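Local coordinates for protein LEC-6 (Caenorhabditis elegans, PDB 3VV1) that probably binds beta-galactosides as a galectin, with a preference for fucose-containing saccharides such as galactose linked 1,4 to fucose, at residues Ala46-Leu52 with Ile109-Val115; Asp58-His62 with Glu148-His152. All coordinates share one frame; numbering follows the deposited sequence.

Contact 1 joins two neighbouring central strands of the six-stranded sheet, while contact 2 lies where the chain passes from the sugar-binding sheet into that same six-stranded sheet, between strands 144-149 and 151-159. Their centres are about 15 Å apart, and the two meet in the core: Leu52 CD1 lies 4.1 Å from Phe61 CE1, and Leu52 CB lies 3.9 Å from Val151 CG2. Strand 46-54 leads into strand 60-66, and the segments of the two contacts alternate along the chain. The bound galactose is about 4 Å from the side chain of Arg60 in contact 2, but about 13 Å from that of Phe114 in contact 1.

Contact 1: Ala46-Leu52 with Ile109-Val115; sequences ARLRLVL and IYTLEFV
Arg47 reaches over to Glu113 on the neighbouring strand, and its NH1 gives OE1 a salt-bridging hydrogen bond of 2.9 Å. The bond is bent, 144° at the hydrogen, and OE1 is met from above the carboxylate plane. With CG anti to the backbone N (chi1 176°), the Arg47 chain runs out extended and then bends at chi3, which lays the guanidinium over Val115, whose CG2 sits 3.4 Å from CZ against one face. Arg49 lies alongside Glu113, but its NE stays 4.4 Å from OE1, too far for a salt bridge. Between the backbones, three antiparallel hydrogen-bonded pairs, Leu48 with Phe114, Leu50 with Leu112 and Leu52 with Tyr110, each exchange two N-H...O=C bonds, so that the N and O of all six residues are satisfied across the strands. Arg47, Arg49 and Val51 make backbone hydrogen bonds to strand 151-159, with Ser159, His157 and His154/Ser155, and Thr111 N bonds to Asn126 OD1. This makes 46-52 an inner strand of the galectin beta-sandwich, in the sheet that backs the sugar-binding one. The leucines and Phe114 face the interior: Leu52 CD1 meets Leu112 CD2 at 3.7 Å, Leu48 CD2 approaches Phe114 CD1 at 3.9 Å, and Leu50 CD1 comes to the edge of the phenyl ring. Ile63 and Leu65 of the opposing sheet pack against this layer. Tyr110 turns its hydroxyl away to the backbone N of Gln105, while on the other face Val51 CG1 touches Ile109 CG2 at 3.7 Å.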
# COMPACT_ATOMS: atom_id res chain seq x y z
N ALA A 46 5.20 11.94 -6.18
CA ALA A 46 4.30 11.31 -5.16
C ALA A 46 3.21 12.28 -4.71
O ALA A 46 3.50 13.51 -4.53
CB ALA A 46 5.15 10.87 -3.95
N ARG A 47 2.00 11.77 -4.46
CA ARG A 47 0.90 12.57 -4.01
C ARG A 47 0.29 11.91 -2.78
O ARG A 47 -0.09 10.75 -2.87
CB ARG A 47 -0.18 12.73 -5.11
CG ARG A 47 -1.42 13.48 -4.66
CD ARG A 47 -2.45 13.63 -5.77
NE ARG A 47 -1.90 14.33 -6.92
CZ ARG A 47 -2.15 15.61 -7.17
NH1 ARG A 47 -2.98 16.32 -6.35
NH2 ARG A 47 -1.57 16.16 -8.21
N LEU A 48 0.05 12.68 -1.73
CA LEU A 48 -0.67 12.21 -0.56
C LEU A 48 -1.99 13.01 -0.52
O LEU A 48 -1.94 14.24 -0.51
CB LEU A 48 0.16 12.56 0.70
CG LEU A 48 -0.62 12.40 2.04
CD1 LEU A 48 -1.01 10.92 2.28
CD2 LEU A 48 0.30 12.92 3.19
N ARG A 49 -3.13 12.31 -0.50
CA ARG A 49 -4.43 12.94 -0.43
C ARG A 49 -5.08 12.51 0.87
O ARG A 49 -5.23 11.28 1.13
CB ARG A 49 -5.31 12.52 -1.61
CG ARG A 49 -6.71 13.15 -1.49
CD ARG A 49 -7.51 13.16 -2.82
NE ARG A 49 -7.40 11.87 -3.46
CZ ARG A 49 -8.00 10.76 -3.01
NH1 ARG A 49 -8.77 10.83 -1.93
NH2 ARG A 49 -7.81 9.60 -3.62
N LEU A 50 -5.51 13.50 1.67
CA LEU A 50 -6.17 13.25 2.95
C LEU A 50 -7.53 13.86 2.92
O LEU A 50 -7.67 15.00 2.42
CB LEU A 50 -5.36 13.94 4.04
CG LEU A 50 -3.94 13.41 4.21
CD1 LEU A 50 -3.23 14.34 5.19
CD2 LEU A 50 -3.93 11.99 4.74
N VAL A 51 -8.54 13.16 3.43
CA VAL A 51 -9.83 13.87 3.65
C VAL A 51 -9.91 13.96 5.16
O VAL A 51 -9.80 12.92 5.85
CB VAL A 51 -11.01 13.06 3.08
CG1 VAL A 51 -12.35 13.76 3.47
CG2 VAL A 51 -10.88 13.01 1.55
N LEU A 52 -10.02 15.18 5.64
CA LEU A 52 -9.83 15.47 7.08
C LEU A 52 -10.93 16.36 7.62
O LEU A 52 -11.57 17.11 6.90
CB LEU A 52 -8.50 16.25 7.30
CG LEU A 52 -7.19 15.83 6.76
CD1 LEU A 52 -6.17 16.92 6.97
CD2 LEU A 52 -6.82 14.55 7.55
N ILE A 109 -15.14 19.75 6.46
CA ILE A 109 -14.40 18.69 5.81
C ILE A 109 -13.50 19.29 4.73
O ILE A 109 -13.94 20.16 3.96
CB ILE A 109 -15.35 17.65 5.15
CG1 ILE A 109 -16.34 17.11 6.17
CG2 ILE A 109 -14.52 16.51 4.54
CD1 ILE A 109 -17.55 16.41 5.60
N TYR A 110 -12.25 18.81 4.65
CA TYR A 110 -11.31 19.30 3.63
C TYR A 110 -10.60 18.14 2.99
O TYR A 110 -10.22 17.15 3.65
CB TYR A 110 -10.21 20.20 4.30
CG TYR A 110 -10.85 21.42 4.90
CD1 TYR A 110 -11.05 22.55 4.14
CD2 TYR A 110 -11.30 21.43 6.24
CE1 TYR A 110 -11.70 23.65 4.64
CE2 TYR A 110 -11.94 22.53 6.76
CZ TYR A 110 -12.17 23.64 5.95
OH TYR A 110 -12.81 24.74 6.45
N THR A 111 -10.33 18.30 1.70
CA THR A 111 -9.43 17.44 0.99
C THR A 111 -8.09 18.15 0.89
O THR A 111 -7.98 19.23 0.28
CB THR A 111 -9.98 17.07 -0.38
OG1 THR A 111 -11.16 16.27 -0.23
CG2 THR A 111 -8.91 16.28 -1.20
N LEU A 112 -7.09 17.57 1.53
CA LEU A 112 -5.72 18.20 1.61
C LEU A 112 -4.76 17.32 0.90
O LEU A 112 -4.69 16.11 1.15
CB LEU A 112 -5.33 18.33 3.10
CG LEU A 112 -3.89 18.77 3.40
CD1 LEU A 112 -3.74 20.20 2.91
CD2 LEU A 112 -3.61 18.67 4.95
N GLU A 113 -4.08 17.90 -0.08
CA GLU A 113 -3.13 17.09 -0.87
C GLU A 113 -1.75 17.70 -0.84
O GLU A 113 -1.60 18.91 -0.90
CB GLU A 113 -3.62 16.99 -2.30
CG GLU A 113 -4.98 16.37 -2.38
CD GLU A 113 -5.49 16.43 -3.80
OE1 GLU A 113 -5.13 15.51 -4.62
OE2 GLU A 113 -6.20 17.45 -4.15
N PHE A 114 -0.74 16.83 -0.79
CA PHE A 114 0.65 17.23 -0.90
C PHE A 114 1.19 16.52 -2.17
O PHE A 114 0.94 15.32 -2.38
CB PHE A 114 1.44 16.68 0.30
CG PHE A 114 0.96 17.22 1.65
CD1 PHE A 114 -0.14 16.66 2.29
CD2 PHE A 114 1.56 18.37 2.21
CE1 PHE A 114 -0.63 17.21 3.53
CE2 PHE A 114 1.13 18.88 3.46
CZ PHE A 114 0.03 18.29 4.11
N VAL A 115 1.98 17.24 -2.95
CA VAL A 115 2.54 16.67 -4.20
C VAL A 115 4.01 17.03 -4.20
O VAL A 115 4.36 18.23 -4.10
CB VAL A 115 1.90 17.23 -5.48
CG1 VAL A 115 2.45 16.45 -6.72
CG2 VAL A 115 0.38 17.10 -5.37

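Contact 2: Asp58-His62 with Glu148-His152; sequences DSRFH and EGGVH
Two consecutive glycines, Gly149 and Gly150, let the chain turn sharply against strand 60-66 while staying bonded to it. Gly149 has a positive phi, and its CA comes within 3.7 Å of Arg60 O. Gly150 is the centre of an inverse gamma turn, in which Val151 N bonds to Gly149 O. The N-H of Gly150 points almost straight at Arg60 O, with 2.8 Å from N to O and 177° at the hydrogen. Further along, His62 and Glu148 form an antiparallel hydrogen-bonded pair with both backbone bonds made. At the other end, one water donates to Asp58 O (2.8 Å) and to Gly150 O, tying the loop to the turn, while Asp58 OD2 accepts from Arg60 N in an Asx turn.

Phe61 points toward the turn, its CG held between the backbone N and the carbonyl carbon (chi1 70°). Val151 then comes over one face of the ring, a CH-pi contact with CB 4.1 Å from the centroid, and the two side chains cross at about a right angle. On the sugar-binding sheet, His62 and Glu148 lie side by side pointing the same way. Glu148 OE1 is at the edge of the imidazole, 3.5 Å from NE2, with the carboxylate and ring planes 55° apart.

The Arg60 side chain heads the other way, passing about 4 Å from the bound galactose while its NH2 forms a salt bridge with Asp80, and Phe61 O accepts from Asn76 ND2, a residue of the glycan pocket. Glu146 brings a like charge close to OE2 of Glu148, so a positive His62, or a proton shared within this cluster, would probably be favoured.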
# COMPACT_ATOMS: atom_id res chain seq x y z
N ASP A 58 -8.24 19.65 20.08
CA ASP A 58 -7.01 20.38 20.29
C ASP A 58 -7.04 21.60 19.37
O ASP A 58 -7.71 21.58 18.32
CB ASP A 58 -5.74 19.54 19.98
CG ASP A 58 -4.45 20.21 20.52
OD1 ASP A 58 -4.28 20.25 21.71
OD2 ASP A 58 -3.67 20.85 19.81
N SER A 59 -6.28 22.63 19.75
CA SER A 59 -6.24 23.84 18.94
C SER A 59 -5.30 23.75 17.72
O SER A 59 -5.23 24.72 16.94
CB SER A 59 -5.80 25.01 19.79
OG SER A 59 -4.54 24.77 20.40
N ARG A 60 -4.57 22.64 17.61
CA ARG A 60 -3.68 22.41 16.46
C ARG A 60 -3.76 21.01 15.95
O ARG A 60 -4.09 20.13 16.69
CB ARG A 60 -2.20 22.66 16.85
CG ARG A 60 -2.00 24.08 17.41
CD ARG A 60 -0.51 24.33 17.70
NE ARG A 60 -0.37 25.70 18.19
CZ ARG A 60 0.79 26.23 18.60
NH1 ARG A 60 1.93 25.49 18.56
NH2 ARG A 60 0.83 27.46 19.09
N PHE A 61 -3.32 20.81 14.70
CA PHE A 61 -3.05 19.47 14.23
C PHE A 61 -1.89 19.59 13.27
O PHE A 61 -1.60 20.68 12.72
CB PHE A 61 -4.28 18.78 13.56
CG PHE A 61 -4.69 19.35 12.21
CD1 PHE A 61 -4.11 18.90 11.03
CD2 PHE A 61 -5.73 20.29 12.14
CE1 PHE A 61 -4.55 19.38 9.79
CE2 PHE A 61 -6.15 20.82 10.89
CZ PHE A 61 -5.56 20.35 9.72
N HIS A 62 -1.22 18.48 13.03
CA HIS A 62 -0.14 18.55 12.03
C HIS A 62 -0.02 17.27 11.25
O HIS A 62 -0.48 16.21 11.69
CB HIS A 62 1.22 18.95 12.67
CG HIS A 62 1.72 17.98 13.67
ND1 HIS A 62 1.47 18.10 15.00
CD2 HIS A 62 2.45 16.81 13.51
CE1 HIS A 62 2.07 17.10 15.65
NE2 HIS A 62 2.65 16.30 14.75
N GLU A 148 -1.22 14.00 13.55
CA GLU A 148 -1.51 14.10 14.99
C GLU A 148 -2.32 15.33 15.30
O GLU A 148 -2.32 16.32 14.54
CB GLU A 148 -0.21 14.20 15.81
CG GLU A 148 0.71 13.02 15.58
CD GLU A 148 1.84 12.88 16.61
OE1 GLU A 148 2.29 13.86 17.20
OE2 GLU A 148 2.31 11.74 16.79
N GLY A 149 -2.95 15.29 16.47
CA GLY A 149 -3.57 16.52 17.03
C GLY A 149 -5.07 16.54 16.82
O GLY A 149 -5.72 15.47 16.71
N GLY A 150 -5.63 17.75 16.77
CA GLY A 150 -7.11 17.87 16.73
C GLY A 150 -7.65 17.72 15.34
O GLY A 150 -8.04 18.71 14.67
N VAL A 151 -7.66 16.49 14.88
CA VAL A 151 -8.07 16.21 13.49
C VAL A 151 -8.58 14.79 13.40
O VAL A 151 -8.02 13.90 14.03
CB VAL A 151 -6.96 16.49 12.48
CG1 VAL A 151 -5.77 15.52 12.67
CG2 VAL A 151 -7.57 16.49 11.05
N HIS A 152 -9.66 14.61 12.63
CA HIS A 152 -10.15 13.29 12.30
C HIS A 152 -9.76 13.01 10.87
O HIS A 152 -10.02 13.84 9.99
CB HIS A 152 -11.67 13.34 12.43
CG HIS A 152 -12.32 12.15 11.78
ND1 HIS A 152 -12.16 10.89 12.28
CD2 HIS A 152 -12.95 12.01 10.54
CE1 HIS A 152 -12.75 10.01 11.43
NE2 HIS A 152 -13.27 10.71 10.41
O HOH W 1 -7.17 21.32 15.55